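Local structure of dioxygenase (Pseudomonas brassicacearum, 5V2D) at residues Gln105-Leu110 with Leu159-Asp164; Tyr215-Pro220 with Val282-Arg287; Arg397-Asn400 with Pro405-Phe408; Ile441-Asp446 with Asp451-Ala456. The protein probably cleaves the central carbon-carbon double bond of lignin-derived stilbenes with molecular oxygen, using an iron ion held by four histidines. One frame throughout, in Å; residues are numbered along the deposited sequence.

Interaction 1: Gln105-Leu110 with Leu159-Asp164; sequences QTDRLL and LPWAMD
Trp161 packs its indole against Gln105, Thr106 and Asp107 at the start of helix 107-115. Trp161 belongs to strand 161-163, an inner strand of one blade of the beta-propeller expected for this family. The contact therefore joins a blade to a short helix.

The tight part lies over one face of the indole. Thr106 CA sits 3.9 Å from the centroid of the six-membered ring of Trp161, and only 11° off the ring normal. This is a CH-pi contact made by the backbone rather than by the side chain. Beside it, Gln105 O comes obliquely to Trp161 CZ3, at 3.3 Å. The ring reaches this place because Trp161 CG stands beside its own backbone N. Thr170 and Glu173, on the neighbouring strand, also touch the indole. Thr170 OG1 further accepts a hydrogen bond from Gln105 N.

The solvent side is slighter: the exposed Asp107 touches only the rim. Its OD1 meets the indole near the ring plane, 3.4 Å from Trp161 CH2. The carboxylate stands nearly perpendicular to the ring, the two planes being 85° apart. A carboxylate oxygen there probably faces the weakly positive C-H edge.

With an alanine in place of Trp161, the face that Thr106 CA packs on would be gone, and a gap would probably open between blade and helix.

The helix start is also held from within. Thr106 is its N-cap: OG1 of Thr106 accepts from Leu109 N over 2.9 Å, at a nearly straight 167°.

Interaction 2: Tyr215-Pro220 with Val282-Arg287; sequences YFELSP and VPRNGR
Glu217 and Arg284 form a two-pronged salt bridge between neighbouring blades of the beta-propeller. Glu217 lies on strand 212-218. Arg284 follows strand 276-283, in the type I turn from Pro283 to Gly286.

The guanidinium presents its NE side. Arg284 NH1 reaches Glu217 OE1 over 2.8 Å in an almost straight bond of 177°, while Arg284 NE reaches Glu217 OE2 over 2.9 Å. Both oxygens are met on their syn side. The groups are not coplanar, the carboxylate and guanidinium planes being 37° apart.

OE2 carries further partners. Tyr215 OH donates to Glu217 OE2 over 2.7 Å, from above the carboxylate plane and from the same face as Arg284 NE. With these bonds on it, the carboxylate probably stays ionised and has little freedom to turn. Glu217 gets there with CG anti to the backbone N (chi1 -175°) and an extended chain.

Outside this shell, Asn197 ND2 binds Glu217 OE1. Asp192 forms a second salt bridge with Arg284 NH1, and Thr244 O takes Arg284 NH2. A water ties side chain to turn: it donates to Glu217 OE2 at 2.6 Å and to Arg284 O at 2.7 Å.

Interaction 3: Arg397-Asn400 with Pro405-Phe408; sequences RPYN and PIPF
This is a small surface contact in which Tyr399 lays its ring against Ile406, within one long loop. The loop joins strands 387-392 and 413-418, the two inner strands of a four-stranded blade in the beta-propeller. The partners are close in sequence, and neither segment is helix or strand.

The ring does most of the work on one side, and Ile406 on the other. Ile406 CG1 lies over one face of the Tyr399 ring, 3.6 Å above its plane and shifted toward the rim. Its nearest ring atom is Tyr399 CZ, also at 3.6 Å. CG1 stands 23° off the ring normal, so the CH-pi contact is offset toward the phenol end. Tyr399 CG is anti to the backbone N, with chi1 -178°, which sends the ring out to Ile406.

The ring is held by other partners too. Phe410 meets it in an edge-to-face (T-shaped) stack. The hydroxyl is hydrogen-bonded to Gly404 O, just before the second segment.

Replacing Tyr399 with a serine would remove the ring under Ile406, and Gly404 O would probably be left without its hydroxyl partner.

The chain after Gly404 packs closely round the same hydroxyl. Tyr399 OH lies 3.4 Å from Ile406 CA, and Pro407 brings its ring atom CD to 3.8 Å from Tyr399 OH.

Interaction 4: Ile441-Asp446 with Asp451-Ala456; sequences IPRSAD and DGYVVA
Arg443 grips Asp451 with two nitrogens, and both bonds end on one oxygen. Arg443 NH2 reaches Asp451 OD1 at 2.8 Å, nearly in line with the C-O bond. Arg443 NE reaches the same Asp451 OD1 at 3.0 Å, from 47° above the carboxylate plane. A bend at chi3 (-50°) turns the guanidinium onto the acid. The charges continue outward: Asp472 also pairs with Arg443 NH2, and Arg474 pairs with Asp451 OD2. Arg474 also comes close to Arg443, and the two acids probably offset that like charge.

Backbone bonds follow. Arg443 N donates to Asp451 O over 2.9 Å. Ile441 and Tyr453 form a hydrogen-bonded antiparallel pair, N to O in both directions, each 2.8 Å. This is a beta hairpin: strands 433-442 and 452-460 lie next to each other in their propeller blade, with 433-442 at its edge. Gly452 lies against the partner strand, its CA 3.3 Å from Ile441 O; a side chain at this position would run into that oxygen.

Packing lies beyond. Ile441 and Tyr453 share one face of the sheet and rest on Ile58. Tyr453 OH stands 3.8 Å from Arg443 NH1. Farther along, Ile441 CD1 meets Val455 CG2 at 3.8 Å.

All four contacts belong to the propeller, but no two touch. Interaction 2 is the buried one, and it is ionic: it crosses between consecutive blades and is built from a salt bridge, a tyrosine hydroxyl and a bridging water. Interactions 1 and 4 are partly buried. Interaction 4 stays within one blade, where backbone pairing of a hairpin is joined by a salt bridge. Interaction 1 joins a blade to a helix and rests on an aromatic face. Interaction 3 sits at the surface inside a single loop, and is likewise ring packing. Interactions 2 and 3 lie on opposite sides of the chain's centre, with their own centres about 43 Å apart. Interactions 1 and 2 approach most closely, about 7 Å between nearest atoms.

Interaction 1: Gln105-Leu110 with Leu159-Asp164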
loop_
_atom_site.group_PDB
_atom_site.type_symbol
_atom_site.label_atom_id
_atom_site.label_comp_id
_atom_site.label_asym_id
_atom_site.label_seq_id
_atom_site.Cartn_x
_atom_site.Cartn_y
_atom_site.Cartn_z
ATOM N N GLN A 105 -7.791 -15.568 -6.571
ATOM C CA GLN A 105 -9.039 -16.349 -6.470
ATOM C C GLN A 105 -9.389 -16.569 -4.988
ATOM O O GLN A 105 -9.409 -17.693 -4.481
ATOM C CB GLN A 105 -8.948 -17.640 -7.249
ATOM C CG GLN A 105 -8.685 -17.347 -8.695
ATOM C CD GLN A 105 -9.353 -18.283 -9.647
ATOM O OE1 GLN A 105 -9.832 -19.361 -9.269
ATOM N NE2 GLN A 105 -9.400 -17.885 -10.910
ATOM N N THR A 106 -9.753 -15.481 -4.349
ATOM C CA THR A 106 -10.240 -15.480 -2.990
ATOM C C THR A 106 -11.577 -16.213 -2.895
ATOM O O THR A 106 -12.323 -16.288 -3.866
ATOM C CB THR A 106 -10.445 -14.056 -2.428
ATOM O OG1 THR A 106 -11.400 -13.381 -3.197
ATOM C CG2 THR A 106 -9.096 -13.274 -2.388
ATOM N N ASP A 107 -11.915 -16.663 -1.697
ATOM C CA ASP A 107 -13.233 -17.242 -1.505
ATOM C C ASP A 107 -14.313 -16.175 -1.880
ATOM O O ASP A 107 -15.328 -16.514 -2.426
ATOM C CB ASP A 107 -13.513 -17.644 -0.080
ATOM C CG ASP A 107 -12.605 -18.734 0.449
ATOM O OD1 ASP A 107 -11.925 -19.393 -0.268
ATOM O OD2 ASP A 107 -12.647 -19.006 1.684
ATOM N N ARG A 108 -14.066 -14.919 -1.541
ATOM C CA ARG A 108 -15.007 -13.842 -1.805
ATOM C C ARG A 108 -15.272 -13.694 -3.316
ATOM O O ARG A 108 -16.428 -13.595 -3.746
ATOM C CB ARG A 108 -14.500 -12.539 -1.262
ATOM C CG ARG A 108 -15.282 -11.299 -1.669
ATOM C CD ARG A 108 -14.854 -10.100 -0.843
ATOM N NE ARG A 108 -15.355 -8.815 -1.321
ATOM C CZ ARG A 108 -15.481 -7.731 -0.569
ATOM N NH1 ARG A 108 -15.865 -6.576 -1.149
ATOM N NH2 ARG A 108 -15.252 -7.742 0.717
ATOM N N LEU A 109 -14.195 -13.626 -4.081
ATOM C CA LEU A 109 -14.326 -13.570 -5.526
ATOM C C LEU A 109 -15.077 -14.783 -6.088
ATOM O O LEU A 109 -15.922 -14.652 -6.962
ATOM C CB LEU A 109 -13.001 -13.421 -6.206
ATOM C CG LEU A 109 -13.041 -13.371 -7.744
ATOM C CD1 LEU A 109 -13.684 -12.115 -8.228
ATOM C CD2 LEU A 109 -11.668 -13.366 -8.361
ATOM N N LEU A 110 -14.704 -15.966 -5.654
ATOM C CA LEU A 110 -15.308 -17.155 -6.238
ATOM C C LEU A 110 -16.790 -17.268 -5.873
ATOM O O LEU A 110 -17.583 -17.792 -6.657
ATOM C CB LEU A 110 -14.561 -18.415 -5.800
ATOM C CG LEU A 110 -13.154 -18.546 -6.350
ATOM C CD1 LEU A 110 -12.448 -19.795 -5.922
ATOM C CD2 LEU A 110 -13.069 -18.405 -7.861
ATOM N N LEU A 159 -5.587 -13.237 6.736
ATOM C CA LEU A 159 -4.349 -13.855 6.327
ATOM C C LEU A 159 -4.183 -13.656 4.823
ATOM O O LEU A 159 -5.164 -13.434 4.095
ATOM C CB LEU A 159 -4.434 -15.364 6.624
ATOM C CG LEU A 159 -4.334 -15.766 8.123
ATOM C CD1 LEU A 159 -4.649 -17.254 8.227
ATOM C CD2 LEU A 159 -2.954 -15.526 8.615
ATOM N N PRO A 160 -2.957 -13.718 4.335
ATOM C CA PRO A 160 -2.690 -13.477 2.934
ATOM C C PRO A 160 -3.023 -14.664 2.095
ATOM O O PRO A 160 -3.283 -15.738 2.641
ATOM C CB PRO A 160 -1.172 -13.222 2.907
ATOM C CG PRO A 160 -0.630 -13.794 4.160
ATOM C CD PRO A 160 -1.720 -13.915 5.141
ATOM N N TRP A 161 -3.047 -14.462 0.773
ATOM C CA TRP A 161 -3.327 -15.478 -0.208
ATOM C C TRP A 161 -2.046 -15.709 -1.047
ATOM O O TRP A 161 -1.369 -14.765 -1.460
ATOM C CB TRP A 161 -4.508 -15.058 -1.106
ATOM C CG TRP A 161 -5.759 -15.298 -0.396
ATOM C CD1 TRP A 161 -6.202 -14.659 0.714
ATOM C CD2 TRP A 161 -6.670 -16.370 -0.638
ATOM N NE1 TRP A 161 -7.351 -15.254 1.155
ATOM C CE2 TRP A 161 -7.656 -16.312 0.351
ATOM C CE3 TRP A 161 -6.759 -17.353 -1.608
ATOM C CZ2 TRP A 161 -8.731 -17.201 0.374
ATOM C CZ3 TRP A 161 -7.822 -18.236 -1.586
ATOM C CH2 TRP A 161 -8.773 -18.177 -0.596
ATOM N N ALA A 162 -1.669 -16.979 -1.194
ATOM C CA ALA A 162 -0.477 -17.305 -1.964
ATOM C C ALA A 162 -0.793 -17.506 -3.419
ATOM O O ALA A 162 -1.858 -18.040 -3.770
ATOM C CB ALA A 162 0.211 -18.522 -1.357
ATOM N N MET A 163 0.147 -17.054 -4.237
ATOM C CA MET A 163 0.137 -17.225 -5.643
ATOM C C MET A 163 1.458 -17.767 -6.178
ATOM O O MET A 163 2.534 -17.534 -5.615
ATOM C CB MET A 163 -0.194 -15.891 -6.286
ATOM C CG MET A 163 -1.528 -15.266 -5.772
ATOM S SD MET A 163 -1.607 -13.602 -6.518
ATOM C CE MET A 163 -2.666 -13.935 -7.946
ATOM N N ASP A 164 1.368 -18.443 -7.324
ATOM C CA ASP A 164 2.575 -18.975 -7.976
ATOM C C ASP A 164 3.374 -17.772 -8.524
ATOM O O ASP A 164 2.806 -16.891 -9.240
ATOM C CB ASP A 164 2.180 -19.920 -9.099
ATOM C CG ASP A 164 3.377 -20.507 -9.806
ATOM O OD1 ASP A 164 4.123 -19.840 -10.552
ATOM O OD2 ASP A 164 3.577 -21.691 -9.634
#

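Interaction 2: Tyr215-Pro220 with Val282-Arg287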
loop_
_atom_site.group_PDB
_atom_site.type_symbol
_atom_site.label_atom_id
_atom_site.label_comp_id
_atom_site.label_asym_id
_atom_site.label_seq_id
_atom_site.Cartn_x
_atom_site.Cartn_y
_atom_site.Cartn_z
ATOM N N TYR A 215 3.441 -8.527 17.028
ATOM C CA TYR A 215 4.585 -8.544 16.091
ATOM C C TYR A 215 4.964 -9.992 15.761
ATOM O O TYR A 215 4.952 -10.839 16.655
ATOM C CB TYR A 215 5.795 -7.816 16.708
ATOM C CG TYR A 215 7.020 -7.932 15.873
ATOM C CD1 TYR A 215 7.046 -7.383 14.624
ATOM C CD2 TYR A 215 8.131 -8.628 16.299
ATOM C CE1 TYR A 215 8.136 -7.501 13.809
ATOM C CE2 TYR A 215 9.247 -8.728 15.522
ATOM C CZ TYR A 215 9.252 -8.171 14.266
ATOM O OH TYR A 215 10.326 -8.308 13.426
ATOM N N PHE A 216 5.260 -10.279 14.506
ATOM C CA PHE A 216 5.738 -11.549 14.027
ATOM C C PHE A 216 7.047 -11.418 13.261
ATOM O O PHE A 216 7.171 -10.529 12.411
ATOM C CB PHE A 216 4.775 -12.172 13.001
ATOM C CG PHE A 216 3.433 -12.435 13.511
ATOM C CD1 PHE A 216 2.310 -11.760 12.986
ATOM C CD2 PHE A 216 3.252 -13.411 14.473
ATOM C CE1 PHE A 216 1.032 -12.080 13.426
ATOM C CE2 PHE A 216 1.944 -13.717 14.943
ATOM C CZ PHE A 216 0.844 -13.020 14.409
ATOM N N GLU A 217 7.970 -12.383 13.487
ATOM C CA GLU A 217 9.174 -12.458 12.723
ATOM C C GLU A 217 9.353 -13.862 12.202
ATOM O O GLU A 217 9.443 -14.819 13.002
ATOM C CB GLU A 217 10.354 -11.987 13.549
ATOM C CG GLU A 217 11.641 -11.949 12.704
ATOM C CD GLU A 217 12.672 -10.901 13.172
ATOM O OE1 GLU A 217 13.764 -11.032 12.587
ATOM O OE2 GLU A 217 12.410 -9.963 14.006
ATOM N N LEU A 218 9.423 -13.998 10.862
ATOM C CA LEU A 218 9.549 -15.249 10.166
ATOM C C LEU A 218 10.837 -15.387 9.374
ATOM O O LEU A 218 11.342 -14.411 8.795
ATOM C CB LEU A 218 8.354 -15.553 9.261
ATOM C CG LEU A 218 6.974 -15.591 9.976
ATOM C CD1 LEU A 218 6.085 -14.464 9.520
ATOM C CD2 LEU A 218 6.275 -16.906 9.814
ATOM N N SER A 219 11.392 -16.608 9.370
ATOM C CA SER A 219 12.572 -16.900 8.644
ATOM C C SER A 219 12.248 -16.960 7.200
ATOM O O SER A 219 11.068 -17.081 6.807
ATOM C CB SER A 219 13.173 -18.271 9.143
ATOM O OG SER A 219 12.496 -19.340 8.516
ATOM N N PRO A 220 13.273 -16.857 6.342
ATOM C CA PRO A 220 12.986 -16.934 4.877
ATOM C C PRO A 220 12.360 -18.239 4.407
ATOM O O PRO A 220 11.717 -18.277 3.350
ATOM C CB PRO A 220 14.364 -16.708 4.223
ATOM C CG PRO A 220 15.350 -16.838 5.299
ATOM C CD PRO A 220 14.720 -16.676 6.625
ATOM N N VAL A 282 8.699 -1.230 20.651
ATOM C CA VAL A 282 9.065 -2.390 21.389
ATOM C C VAL A 282 10.327 -3.025 20.839
ATOM O O VAL A 282 10.523 -3.031 19.626
ATOM C CB VAL A 282 7.888 -3.387 21.407
ATOM C CG1 VAL A 282 7.524 -3.935 20.039
ATOM C CG2 VAL A 282 8.202 -4.517 22.356
ATOM N N PRO A 283 11.167 -3.586 21.704
ATOM C CA PRO A 283 12.317 -4.308 21.133
ATOM C C PRO A 283 11.903 -5.462 20.281
ATOM O O PRO A 283 10.951 -6.201 20.603
ATOM C CB PRO A 283 13.150 -4.823 22.373
ATOM C CG PRO A 283 12.697 -3.952 23.495
ATOM C CD PRO A 283 11.282 -3.477 23.170
ATOM N N ARG A 284 12.650 -5.629 19.197
ATOM C CA ARG A 284 12.355 -6.593 18.203
ATOM C C ARG A 284 12.400 -8.026 18.715
ATOM O O ARG A 284 11.664 -8.908 18.256
ATOM C CB ARG A 284 13.353 -6.389 17.103
ATOM C CG ARG A 284 12.949 -7.056 15.825
ATOM C CD ARG A 284 13.706 -6.441 14.635
ATOM N NE ARG A 284 13.993 -7.537 13.698
ATOM C CZ ARG A 284 14.752 -7.455 12.645
ATOM N NH1 ARG A 284 14.948 -8.537 11.922
ATOM N NH2 ARG A 284 15.354 -6.306 12.318
ATOM N N ASN A 285 13.235 -8.261 19.715
ATOM C CA ASN A 285 13.326 -9.582 20.352
ATOM C C ASN A 285 12.751 -9.551 21.773
ATOM O O ASN A 285 13.063 -10.429 22.589
ATOM C CB ASN A 285 14.827 -10.024 20.374
ATOM C CG ASN A 285 15.704 -9.127 21.264
ATOM O OD1 ASN A 285 15.316 -8.021 21.719
ATOM N ND2 ASN A 285 16.884 -9.637 21.546
ATOM N N GLY A 286 11.860 -8.620 22.017
ATOM C CA GLY A 286 11.357 -8.357 23.359
ATOM C C GLY A 286 10.042 -9.062 23.661
ATOM O O GLY A 286 9.637 -10.050 22.991
ATOM N N ARG A 287 9.394 -8.544 24.707
ATOM C CA ARG A 287 8.157 -9.116 25.246
ATOM C C ARG A 287 7.197 -7.955 25.519
ATOM O O ARG A 287 7.588 -6.747 25.502
ATOM C CB ARG A 287 8.443 -9.819 26.604
ATOM C CG ARG A 287 9.742 -10.541 26.685
ATOM C CD ARG A 287 10.450 -10.265 28.006
ATOM N NE ARG A 287 9.941 -11.238 28.916
ATOM C CZ ARG A 287 10.412 -11.422 30.157
ATOM N NH1 ARG A 287 11.392 -10.634 30.617
ATOM N NH2 ARG A 287 9.891 -12.410 30.903
HETATM O O HOH W 1 12.229 -10.842 16.419
#

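Interaction 3: Arg397-Asn400 with Pro405-Phe408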
loop_
_atom_site.group_PDB
_atom_site.type_symbol
_atom_site.label_atom_id
_atom_site.label_comp_id
_atom_site.label_asym_id
_atom_site.label_seq_id
_atom_site.Cartn_x
_atom_site.Cartn_y
_atom_site.Cartn_z
ATOM N N ARG A 397 1.816 22.827 -11.514
ATOM C CA ARG A 397 2.181 22.326 -12.847
ATOM C C ARG A 397 0.973 22.378 -13.745
ATOM O O ARG A 397 -0.144 22.236 -13.274
ATOM C CB ARG A 397 2.617 20.864 -12.790
ATOM C CG ARG A 397 3.838 20.669 -11.948
ATOM C CD ARG A 397 5.076 21.053 -12.744
ATOM N NE ARG A 397 6.174 20.814 -11.829
ATOM C CZ ARG A 397 7.403 20.542 -12.181
ATOM N NH1 ARG A 397 7.752 20.501 -13.458
ATOM N NH2 ARG A 397 8.278 20.377 -11.202
ATOM N N PRO A 398 1.201 22.488 -15.046
ATOM C CA PRO A 398 0.099 22.422 -15.971
ATOM C C PRO A 398 -0.706 21.078 -15.863
ATOM O O PRO A 398 -0.119 20.014 -15.589
ATOM C CB PRO A 398 0.769 22.526 -17.358
ATOM C CG PRO A 398 2.260 22.639 -17.136
ATOM C CD PRO A 398 2.551 22.613 -15.678
ATOM N N TYR A 399 -1.999 21.162 -16.117
ATOM C CA TYR A 399 -2.929 20.031 -16.034
ATOM C C TYR A 399 -3.892 20.114 -17.203
ATOM O O TYR A 399 -4.711 21.014 -17.301
ATOM C CB TYR A 399 -3.687 20.121 -14.718
ATOM C CG TYR A 399 -4.659 18.962 -14.478
ATOM C CD1 TYR A 399 -5.966 19.040 -14.884
ATOM C CD2 TYR A 399 -4.245 17.818 -13.823
ATOM C CE1 TYR A 399 -6.851 17.989 -14.693
ATOM C CE2 TYR A 399 -5.124 16.730 -13.580
ATOM C CZ TYR A 399 -6.413 16.799 -14.027
ATOM O OH TYR A 399 -7.323 15.771 -13.827
ATOM N N ASN A 400 -3.763 19.188 -18.126
ATOM C CA ASN A 400 -4.603 19.156 -19.323
ATOM C C ASN A 400 -6.067 18.980 -18.910
ATOM O O ASN A 400 -6.395 18.016 -18.228
ATOM C CB ASN A 400 -4.126 18.013 -20.211
ATOM C CG ASN A 400 -4.881 17.898 -21.512
ATOM O OD1 ASN A 400 -5.869 18.604 -21.759
ATOM N ND2 ASN A 400 -4.446 16.982 -22.331
ATOM N N PRO A 405 -11.753 15.635 -14.104
ATOM C CA PRO A 405 -11.445 16.215 -12.776
ATOM C C PRO A 405 -10.317 15.536 -12.116
ATOM O O PRO A 405 -10.090 14.353 -12.391
ATOM C CB PRO A 405 -12.727 15.987 -11.938
ATOM C CG PRO A 405 -13.509 14.972 -12.717
ATOM C CD PRO A 405 -13.059 14.953 -14.148
ATOM N N ILE A 406 -9.660 16.220 -11.193
ATOM C CA ILE A 406 -8.419 15.737 -10.612
ATOM C C ILE A 406 -8.737 14.578 -9.712
ATOM O O ILE A 406 -9.475 14.725 -8.779
ATOM C CB ILE A 406 -7.650 16.847 -9.841
ATOM C CG1 ILE A 406 -7.353 18.062 -10.748
ATOM C CG2 ILE A 406 -6.376 16.243 -9.190
ATOM C CD1 ILE A 406 -7.161 19.376 -9.963
ATOM N N PRO A 407 -8.152 13.411 -9.984
ATOM C CA PRO A 407 -8.635 12.253 -9.222
ATOM C C PRO A 407 -7.998 12.161 -7.882
ATOM O O PRO A 407 -6.972 12.765 -7.654
ATOM C CB PRO A 407 -8.300 11.066 -10.140
ATOM C CG PRO A 407 -7.223 11.552 -11.024
ATOM C CD PRO A 407 -7.357 13.030 -11.162
ATOM N N PHE A 408 -8.582 11.361 -7.028
ATOM C CA PHE A 408 -7.962 10.872 -5.804
ATOM C C PHE A 408 -6.613 10.140 -6.139
ATOM O O PHE A 408 -6.482 9.413 -7.110
ATOM C CB PHE A 408 -8.967 9.886 -5.137
ATOM C CG PHE A 408 -8.515 9.282 -3.827
ATOM C CD1 PHE A 408 -8.456 7.872 -3.663
ATOM C CD2 PHE A 408 -8.230 10.088 -2.724
ATOM C CE1 PHE A 408 -8.079 7.286 -2.432
ATOM C CE2 PHE A 408 -7.846 9.503 -1.504
ATOM C CZ PHE A 408 -7.784 8.107 -1.347
#

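Interaction 4: Ile441-Asp446 with Asp451-Ala456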
loop_
_atom_site.group_PDB
_atom_site.type_symbol
_atom_site.label_atom_id
_atom_site.label_comp_id
_atom_site.label_asym_id
_atom_site.label_seq_id
_atom_site.Cartn_x
_atom_site.Cartn_y
_atom_site.Cartn_z
ATOM N N ILE A 441 15.320 -0.606 -8.342
ATOM C CA ILE A 441 16.080 -1.764 -8.734
ATOM C C ILE A 441 17.576 -1.369 -8.693
ATOM O O ILE A 441 17.968 -0.497 -9.437
ATOM C CB ILE A 441 15.732 -2.195 -10.175
ATOM C CG1 ILE A 441 14.271 -2.555 -10.267
ATOM C CG2 ILE A 441 16.590 -3.388 -10.586
ATOM C CD1 ILE A 441 13.761 -2.927 -11.673
ATOM N N PRO A 442 18.400 -2.033 -7.867
ATOM C CA PRO A 442 19.805 -1.669 -7.855
ATOM C C PRO A 442 20.493 -1.899 -9.178
ATOM O O PRO A 442 20.163 -2.794 -9.883
ATOM C CB PRO A 442 20.430 -2.661 -6.851
ATOM C CG PRO A 442 19.239 -3.277 -6.079
ATOM C CD PRO A 442 18.088 -3.179 -6.945
ATOM N N ARG A 443 21.468 -1.035 -9.524
ATOM C CA ARG A 443 22.184 -1.169 -10.840
ATOM C C ARG A 443 22.945 -2.494 -10.877
ATOM O O ARG A 443 23.027 -3.086 -11.924
ATOM C CB ARG A 443 23.165 0.024 -11.055
ATOM C CG ARG A 443 23.713 0.160 -12.499
ATOM C CD ARG A 443 24.580 1.406 -12.708
ATOM N NE ARG A 443 23.835 2.542 -12.177
ATOM C CZ ARG A 443 22.974 3.307 -12.832
ATOM N NH1 ARG A 443 22.814 3.244 -14.146
ATOM N NH2 ARG A 443 22.302 4.260 -12.142
ATOM N N SER A 444 23.462 -2.920 -9.749
ATOM C CA SER A 444 24.137 -4.209 -9.644
ATOM C C SER A 444 24.076 -4.517 -8.182
ATOM O O SER A 444 23.726 -3.660 -7.383
ATOM C CB SER A 444 25.609 -4.128 -10.086
ATOM O OG SER A 444 26.353 -3.204 -9.271
ATOM N N ALA A 445 24.458 -5.733 -7.795
ATOM C CA ALA A 445 24.467 -6.073 -6.354
ATOM C C ALA A 445 25.528 -5.266 -5.570
ATOM O O ALA A 445 25.424 -5.033 -4.389
ATOM C CB ALA A 445 24.611 -7.573 -6.175
ATOM N N ASP A 446 26.540 -4.799 -6.278
ATOM C CA ASP A 446 27.548 -3.848 -5.733
ATOM C C ASP A 446 27.119 -2.427 -5.430
ATOM O O ASP A 446 27.834 -1.687 -4.795
ATOM C CB ASP A 446 28.649 -3.681 -6.783
ATOM C CG ASP A 446 29.840 -4.532 -6.453
ATOM O OD1 ASP A 446 30.990 -4.064 -6.576
ATOM O OD2 ASP A 446 29.640 -5.698 -6.035
ATOM N N ASP A 451 21.416 3.634 -6.096
ATOM C CA ASP A 451 22.023 3.776 -7.441
ATOM C C ASP A 451 21.455 2.658 -8.302
ATOM O O ASP A 451 21.787 1.493 -8.098
ATOM C CB ASP A 451 23.548 3.715 -7.338
ATOM C CG ASP A 451 24.253 3.770 -8.701
ATOM O OD1 ASP A 451 23.620 4.248 -9.663
ATOM O OD2 ASP A 451 25.437 3.432 -8.728
ATOM N N GLY A 452 20.578 3.035 -9.206
ATOM C CA GLY A 452 19.933 2.078 -10.049
ATOM C C GLY A 452 18.767 2.667 -10.805
ATOM O O GLY A 452 18.844 3.770 -11.294
ATOM N N TYR A 453 17.694 1.895 -10.921
ATOM C CA TYR A 453 16.571 2.237 -11.768
ATOM C C TYR A 453 15.311 2.441 -10.924
ATOM O O TYR A 453 15.081 1.701 -9.974
ATOM C CB TYR A 453 16.394 1.127 -12.786
ATOM C CG TYR A 453 17.671 0.844 -13.559
ATOM C CD1 TYR A 453 18.417 -0.317 -13.332
ATOM C CD2 TYR A 453 18.185 1.783 -14.462
ATOM C CE1 TYR A 453 19.619 -0.560 -13.987
ATOM C CE2 TYR A 453 19.399 1.555 -15.104
ATOM C CZ TYR A 453 20.093 0.355 -14.857
ATOM O OH TYR A 453 21.263 0.074 -15.548
ATOM N N VAL A 454 14.514 3.395 -11.294
ATOM C CA VAL A 454 13.212 3.594 -10.654
ATOM C C VAL A 454 12.166 3.251 -11.691
ATOM O O VAL A 454 12.186 3.780 -12.840
ATOM C CB VAL A 454 13.054 5.048 -10.255
ATOM C CG1 VAL A 454 11.756 5.297 -9.532
ATOM C CG2 VAL A 454 14.202 5.429 -9.281
ATOM N N VAL A 455 11.231 2.373 -11.322
ATOM C CA VAL A 455 10.273 1.846 -12.262
ATOM C C VAL A 455 8.871 2.111 -11.698
ATOM O O VAL A 455 8.604 1.872 -10.512
ATOM C CB VAL A 455 10.489 0.379 -12.480
ATOM C CG1 VAL A 455 9.427 -0.171 -13.488
ATOM C CG2 VAL A 455 11.901 0.119 -12.994
ATOM N N ALA A 456 7.985 2.617 -12.521
ATOM C CA ALA A 456 6.638 2.905 -12.089
ATOM C C ALA A 456 5.679 2.933 -13.241
ATOM O O ALA A 456 6.066 3.271 -14.361
ATOM C CB ALA A 456 6.573 4.284 -11.405
#